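Local coordinates for protein ribonucleoside triphosphate reductase (Lactobacillus leichmannii, PDB 1L1L) that reduces ribonucleoside triphosphates to 2'-deoxyribonucleotides, as a monomeric, allosterically regulated class II reductase that depends on the B12 cofactor, at residues R488-F493 with A629-T634; F565-A569 with F620-V626. One frame throughout, in Å; residues are numbered along the deposited sequence.

Interaction 1 (R488-F493 with A629-T634)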
loop_
_atom_site.group_PDB
_atom_site.type_symbol
_atom_site.label_atom_id
_atom_site.label_comp_id
_atom_site.label_asym_id
_atom_site.label_seq_id
_atom_site.Cartn_x
_atom_site.Cartn_y
_atom_site.Cartn_z
ATOM N N ARG A 488 -18.871 21.482 3.155
ATOM C CA ARG A 488 -17.678 20.913 2.538
ATOM C C ARG A 488 -16.620 21.983 2.270
ATOM O O ARG A 488 -16.955 23.118 1.908
ATOM C CB ARG A 488 -18.066 20.199 1.243
ATOM C CG ARG A 488 -19.100 19.100 1.467
ATOM C CD ARG A 488 -19.280 18.248 0.233
ATOM N NE ARG A 488 -19.723 19.032 -0.914
ATOM C CZ ARG A 488 -20.950 19.515 -1.063
ATOM N NH1 ARG A 488 -21.873 19.294 -0.133
ATOM N NH2 ARG A 488 -21.255 20.210 -2.148
ATOM N N VAL A 489 -15.351 21.615 2.449
ATOM C CA VAL A 489 -14.233 22.538 2.252
ATOM C C VAL A 489 -14.424 23.445 1.040
ATOM O O VAL A 489 -13.999 24.598 1.049
ATOM C CB VAL A 489 -12.883 21.782 2.127
ATOM C CG1 VAL A 489 -12.800 21.040 0.791
ATOM C CG2 VAL A 489 -11.738 22.761 2.275
ATOM N N VAL A 490 -15.059 22.928 -0.007
ATOM C CA VAL A 490 -15.318 23.735 -1.191
ATOM C C VAL A 490 -16.737 24.300 -1.061
ATOM O O VAL A 490 -17.723 23.590 -1.259
ATOM C CB VAL A 490 -15.206 22.899 -2.490
ATOM C CG1 VAL A 490 -15.456 23.781 -3.705
ATOM C CG2 VAL A 490 -13.829 22.267 -2.582
ATOM N N THR A 491 -16.826 25.585 -0.727
ATOM C CA THR A 491 -18.108 26.263 -0.545
ATOM C C THR A 491 -18.736 26.766 -1.841
ATOM O O THR A 491 -19.922 27.117 -1.875
ATOM C CB THR A 491 -17.954 27.446 0.427
ATOM O OG1 THR A 491 -16.999 28.384 -0.095
ATOM C CG2 THR A 491 -17.471 26.949 1.776
ATOM N N GLY A 492 -17.943 26.797 -2.907
ATOM C CA GLY A 492 -18.443 27.249 -4.196
ATOM C C GLY A 492 -17.329 27.578 -5.175
ATOM O O GLY A 492 -16.150 27.331 -4.901
ATOM N N PHE A 493 -17.698 28.135 -6.324
ATOM C CA PHE A 493 -16.720 28.498 -7.340
ATOM C C PHE A 493 -16.906 29.928 -7.835
ATOM O O PHE A 493 -18.034 30.406 -7.979
ATOM C CB PHE A 493 -16.808 27.546 -8.543
ATOM C CG PHE A 493 -16.421 26.125 -8.233
ATOM C CD1 PHE A 493 -17.283 25.290 -7.529
ATOM C CD2 PHE A 493 -15.189 25.621 -8.643
ATOM C CE1 PHE A 493 -16.925 23.976 -7.240
ATOM C CE2 PHE A 493 -14.822 24.305 -8.358
ATOM C CZ PHE A 493 -15.687 23.483 -7.658
ATOM N N ALA A 629 -15.329 18.438 -10.798
ATOM C CA ALA A 629 -14.651 19.700 -10.509
ATOM C C ALA A 629 -14.395 19.868 -9.014
ATOM O O ALA A 629 -13.323 20.321 -8.600
ATOM C CB ALA A 629 -15.474 20.877 -11.028
ATOM N N GLU A 630 -15.378 19.505 -8.198
ATOM C CA GLU A 630 -15.212 19.639 -6.752
ATOM C C GLU A 630 -14.205 18.651 -6.175
ATOM O O GLU A 630 -13.515 18.958 -5.209
ATOM C CB GLU A 630 -16.550 19.473 -6.025
ATOM C CG GLU A 630 -16.436 19.864 -4.561
ATOM C CD GLU A 630 -17.730 19.693 -3.797
ATOM O OE1 GLU A 630 -18.809 19.774 -4.429
ATOM O OE2 GLU A 630 -17.660 19.494 -2.564
ATOM N N GLN A 631 -14.129 17.453 -6.745
ATOM C CA GLN A 631 -13.176 16.469 -6.256
ATOM C C GLN A 631 -11.749 16.959 -6.512
ATOM O O GLN A 631 -10.884 16.825 -5.654
ATOM C CB GLN A 631 -13.418 15.110 -6.931
ATOM C CG GLN A 631 -14.729 14.467 -6.512
ATOM C CD GLN A 631 -14.952 13.093 -7.119
ATOM O OE1 GLN A 631 -14.186 12.157 -6.877
ATOM N NE2 GLN A 631 -16.011 12.961 -7.903
ATOM N N PHE A 632 -11.500 17.518 -7.696
ATOM C CA PHE A 632 -10.175 18.059 -8.010
ATOM C C PHE A 632 -9.821 19.156 -6.997
ATOM O O PHE A 632 -8.730 19.150 -6.408
ATOM C CB PHE A 632 -10.164 18.652 -9.424
ATOM C CG PHE A 632 -9.666 17.707 -10.476
ATOM C CD1 PHE A 632 -8.308 17.648 -10.789
ATOM C CD2 PHE A 632 -10.550 16.895 -11.174
ATOM C CE1 PHE A 632 -7.840 16.793 -11.798
ATOM C CE2 PHE A 632 -10.092 16.040 -12.181
ATOM C CZ PHE A 632 -8.737 15.992 -12.493
ATOM N N ALA A 633 -10.750 20.094 -6.789
ATOM C CA ALA A 633 -10.524 21.192 -5.846
ATOM C C ALA A 633 -10.228 20.685 -4.443
ATOM O O ALA A 633 -9.373 21.233 -3.748
ATOM C CB ALA A 633 -11.737 22.123 -5.807
ATOM N N THR A 634 -10.925 19.632 -4.026
ATOM C CA THR A 634 -10.708 19.088 -2.690
ATOM C C THR A 634 -9.308 18.489 -2.559
ATOM O O THR A 634 -8.623 18.718 -1.563
ATOM C CB THR A 634 -11.768 18.024 -2.358
ATOM O OG1 THR A 634 -13.070 18.607 -2.477
ATOM C CG2 THR A 634 -11.576 17.499 -0.958
#

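Interaction 2 (F565-A569 with F620-V626)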
loop_
_atom_site.group_PDB
_atom_site.type_symbol
_atom_site.label_atom_id
_atom_site.label_comp_id
_atom_site.label_asym_id
_atom_site.label_seq_id
_atom_site.Cartn_x
_atom_site.Cartn_y
_atom_site.Cartn_z
ATOM N N PHE A 565 -15.375 10.690 -0.196
ATOM C CA PHE A 565 -16.709 10.956 0.319
ATOM C C PHE A 565 -17.364 9.601 0.528
ATOM O O PHE A 565 -16.865 8.583 0.052
ATOM C CB PHE A 565 -17.505 11.784 -0.684
ATOM C CG PHE A 565 -17.038 13.203 -0.796
ATOM C CD1 PHE A 565 -17.518 14.178 0.083
ATOM C CD2 PHE A 565 -16.091 13.570 -1.750
ATOM C CE1 PHE A 565 -17.059 15.493 0.013
ATOM C CE2 PHE A 565 -15.625 14.888 -1.826
ATOM C CZ PHE A 565 -16.113 15.849 -0.943
ATOM N N HIS A 566 -18.479 9.577 1.243
ATOM C CA HIS A 566 -19.176 8.323 1.497
ATOM C C HIS A 566 -19.956 7.846 0.278
ATOM O O HIS A 566 -20.436 8.653 -0.523
ATOM C CB HIS A 566 -20.131 8.501 2.674
ATOM C CG HIS A 566 -19.443 8.597 3.995
ATOM N ND1 HIS A 566 -18.867 7.508 4.614
ATOM C CD2 HIS A 566 -19.225 9.655 4.814
ATOM C CE1 HIS A 566 -18.325 7.889 5.757
ATOM N NE2 HIS A 566 -18.527 9.187 5.901
ATOM N N TYR A 567 -20.073 6.533 0.134
ATOM C CA TYR A 567 -20.830 5.984 -0.976
ATOM C C TYR A 567 -22.297 6.389 -0.842
ATOM O O TYR A 567 -22.984 6.578 -1.844
ATOM C CB TYR A 567 -20.695 4.459 -1.012
ATOM C CG TYR A 567 -21.482 3.816 -2.126
ATOM C CD1 TYR A 567 -22.795 3.392 -1.925
ATOM C CD2 TYR A 567 -20.927 3.665 -3.396
ATOM C CE1 TYR A 567 -23.536 2.837 -2.960
ATOM C CE2 TYR A 567 -21.658 3.113 -4.434
ATOM C CZ TYR A 567 -22.962 2.700 -4.210
ATOM O OH TYR A 567 -23.685 2.143 -5.236
ATOM N N GLY A 568 -22.764 6.533 0.400
ATOM C CA GLY A 568 -24.150 6.921 0.651
ATOM C C GLY A 568 -24.416 7.278 2.109
ATOM O O GLY A 568 -23.690 6.839 2.994
ATOM N N ALA A 569 -25.461 8.061 2.364
ATOM C CA ALA A 569 -25.816 8.487 3.727
ATOM C C ALA A 569 -26.223 7.311 4.612
ATOM O O ALA A 569 -25.738 7.157 5.735
ATOM C CB ALA A 569 -26.951 9.497 3.667
ATOM N N PHE A 620 -24.324 17.230 3.173
ATOM C CA PHE A 620 -23.788 15.884 3.043
ATOM C C PHE A 620 -23.747 15.562 1.561
ATOM O O PHE A 620 -24.724 15.790 0.849
ATOM C CB PHE A 620 -24.689 14.856 3.728
ATOM C CG PHE A 620 -24.201 13.441 3.576
ATOM C CD1 PHE A 620 -23.202 12.945 4.406
ATOM C CD2 PHE A 620 -24.687 12.631 2.557
ATOM C CE1 PHE A 620 -22.689 11.661 4.222
ATOM C CE2 PHE A 620 -24.182 11.346 2.357
ATOM C CZ PHE A 620 -23.181 10.859 3.190
ATOM N N ALA A 621 -22.627 15.018 1.100
ATOM C CA ALA A 621 -22.490 14.675 -0.307
ATOM C C ALA A 621 -22.031 13.233 -0.470
ATOM O O ALA A 621 -21.057 12.816 0.155
ATOM C CB ALA A 621 -21.497 15.612 -0.972
ATOM N N SER A 622 -22.741 12.471 -1.297
ATOM C CA SER A 622 -22.366 11.081 -1.545
ATOM C C SER A 622 -21.451 11.077 -2.768
ATOM O O SER A 622 -21.622 11.898 -3.669
ATOM C CB SER A 622 -23.607 10.227 -1.799
ATOM O OG SER A 622 -24.358 10.743 -2.881
ATOM N N ALA A 623 -20.492 10.155 -2.793
ATOM C CA ALA A 623 -19.517 10.060 -3.879
ATOM C C ALA A 623 -20.122 10.151 -5.274
ATOM O O ALA A 623 -19.538 10.759 -6.173
ATOM C CB ALA A 623 -18.710 8.768 -3.745
ATOM N N GLY A 624 -21.292 9.554 -5.454
ATOM C CA GLY A 624 -21.929 9.591 -6.755
ATOM C C GLY A 624 -22.459 10.952 -7.162
ATOM O O GLY A 624 -22.660 11.207 -8.353
ATOM N N THR A 625 -22.673 11.840 -6.193
ATOM C CA THR A 625 -23.213 13.158 -6.501
ATOM C C THR A 625 -22.191 14.284 -6.523
ATOM O O THR A 625 -22.506 15.383 -6.982
ATOM C CB THR A 625 -24.343 13.556 -5.518
ATOM O OG1 THR A 625 -23.792 13.826 -4.222
ATOM C CG2 THR A 625 -25.367 12.441 -5.411
ATOM N N VAL A 626 -20.977 14.025 -6.039
ATOM C CA VAL A 626 -19.941 15.063 -6.023
ATOM C C VAL A 626 -19.352 15.289 -7.413
ATOM O O VAL A 626 -18.828 14.366 -8.040
ATOM C CB VAL A 626 -18.804 14.706 -5.053
ATOM C CG1 VAL A 626 -17.766 15.813 -5.038
ATOM C CG2 VAL A 626 -19.365 14.500 -3.662
HETATM O O HOH W 1 -19.456 11.993 2.326
HETATM O O HOH W 2 -22.205 7.347 -4.446
#

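Interaction 1 (R488-F493 with A629-T634)
Arg488 and Glu630 form a salt bridge that joins the loop leading into a two-stranded hairpin to a helix. The strong bond runs from Arg488 NE to Glu630 OE2, 2.7 Å long and nearly straight (166° at the hydrogen). The oxygen lies in the guanidinium plane and accepts on its syn lone pair. Guanidinium and carboxylate are close to coplanar, so Arg488 NH2 also faces Glu630 OE1, though that bond is weak at 3.4 Å. The two side chains arrive differently: Glu630 is stretched out, its CG anti to the backbone N, whereas Arg488 bends at chi3 (-60°) to bring NE round to the carboxylate. The other terminal nitrogen, Arg488 NH1, is taken by Asn619 O, so the guanidinium has a second anchor.

Beside this polar pair Val490 lies alongside the aliphatic part of Glu630, running the other way, its CB 3.9 Å from Glu630 CG. The CG2 branch of Val490 reaches the helix between two residues, 3.8 Å from Ala633 CB and 3.7 Å from Thr634 OG1. That hydroxyl points back along its own helix and donates to Glu630 O (2.8 Å); Thr634 N reaches the same carbonyl from its other face. Phe493 closes the far end edge-on: its CZ comes 4.0 Å from Glu630 CA, with Ala629 O also near the ring plane.

Strand 490-493 passes the helix 9.8 Å away at closest, axis to axis, at an angle of 123°. Strand 504-510 pairs with it to complete the two-stranded antiparallel hairpin and shares the packing, Pro508 touching Val490, Phe493 and Ala633. On another side of helix 628-641, Phe632 packs against helix 661-667 and strand 650-653.

Interaction 2 (F565-A569 with F620-V626)
The backbone N of Ala623 donates to His566 O, a short bond of 2.7 Å that is nearly straight (168°) and is the one direct hydrogen bond between the two loops. The same carbonyl also receives a CA-H contact from Ser622. Two waters add bridges beside it: one accepts from His566 N and donates to Ala621 O, the other accepts from Gly624 N and donates to Tyr567 O.

Aromatic rings flank this backbone meeting. Val626 lays its CG2 methyl over one face of the Phe565 ring, 4.0 Å from the centroid and 14° off the normal, a CH-pi contact, while Phe565 CB lies 3.8 Å from Ala621 O. Phe620 brings the outer part of its ring to the other loop, CE2 standing 3.6 Å from Ala569 CB and CZ 3.9 Å from His566 CB. Its CG is anti to the backbone N (chi1 178°), which carries the ring out across Gly568 and Ala569.

Behind these contacts, Ser622-Thr625 forms a type I turn: Ser622 O accepts from Thr625 N (2.7 Å) and from Thr625 OG1 (3.0 Å), the hydroxyl lying in the carbonyl plane on a lone pair. Further out, Asp479 OD1 hydrogen-bonds His566 NE2 and so ties the imidazole to helix 477-485, where Leu482 touches Phe620 and Gln478 touches Phe565. This is a loop-on-loop junction resting on the type I turn, stitched by one backbone bond and two water bridges: it joins the lead-in to strand 570-578 to the approach to helix 628-641.

The loop junction of interaction 2 is nested in sequence within the loop closed by interaction 1, and the two touch. Phe565 and Ala621 pack against Arg488 CD, while Gln631 NE2 probably hydrogen-bonds to Val626 O, so the approach to helix 628-641 and the helix itself are held in turn by 565-569 and 488-493. Interaction 1 is the more buried: a strand and the loop before it meet a helix, through a charged pair beside apolar contacts of Val490 and Phe493. Interaction 2 is partly buried, has no regular helix or strand, and relies on main-chain groups, waters and aromatic rings. Helix 477-485, which leads into 488-493, also borders interaction 2.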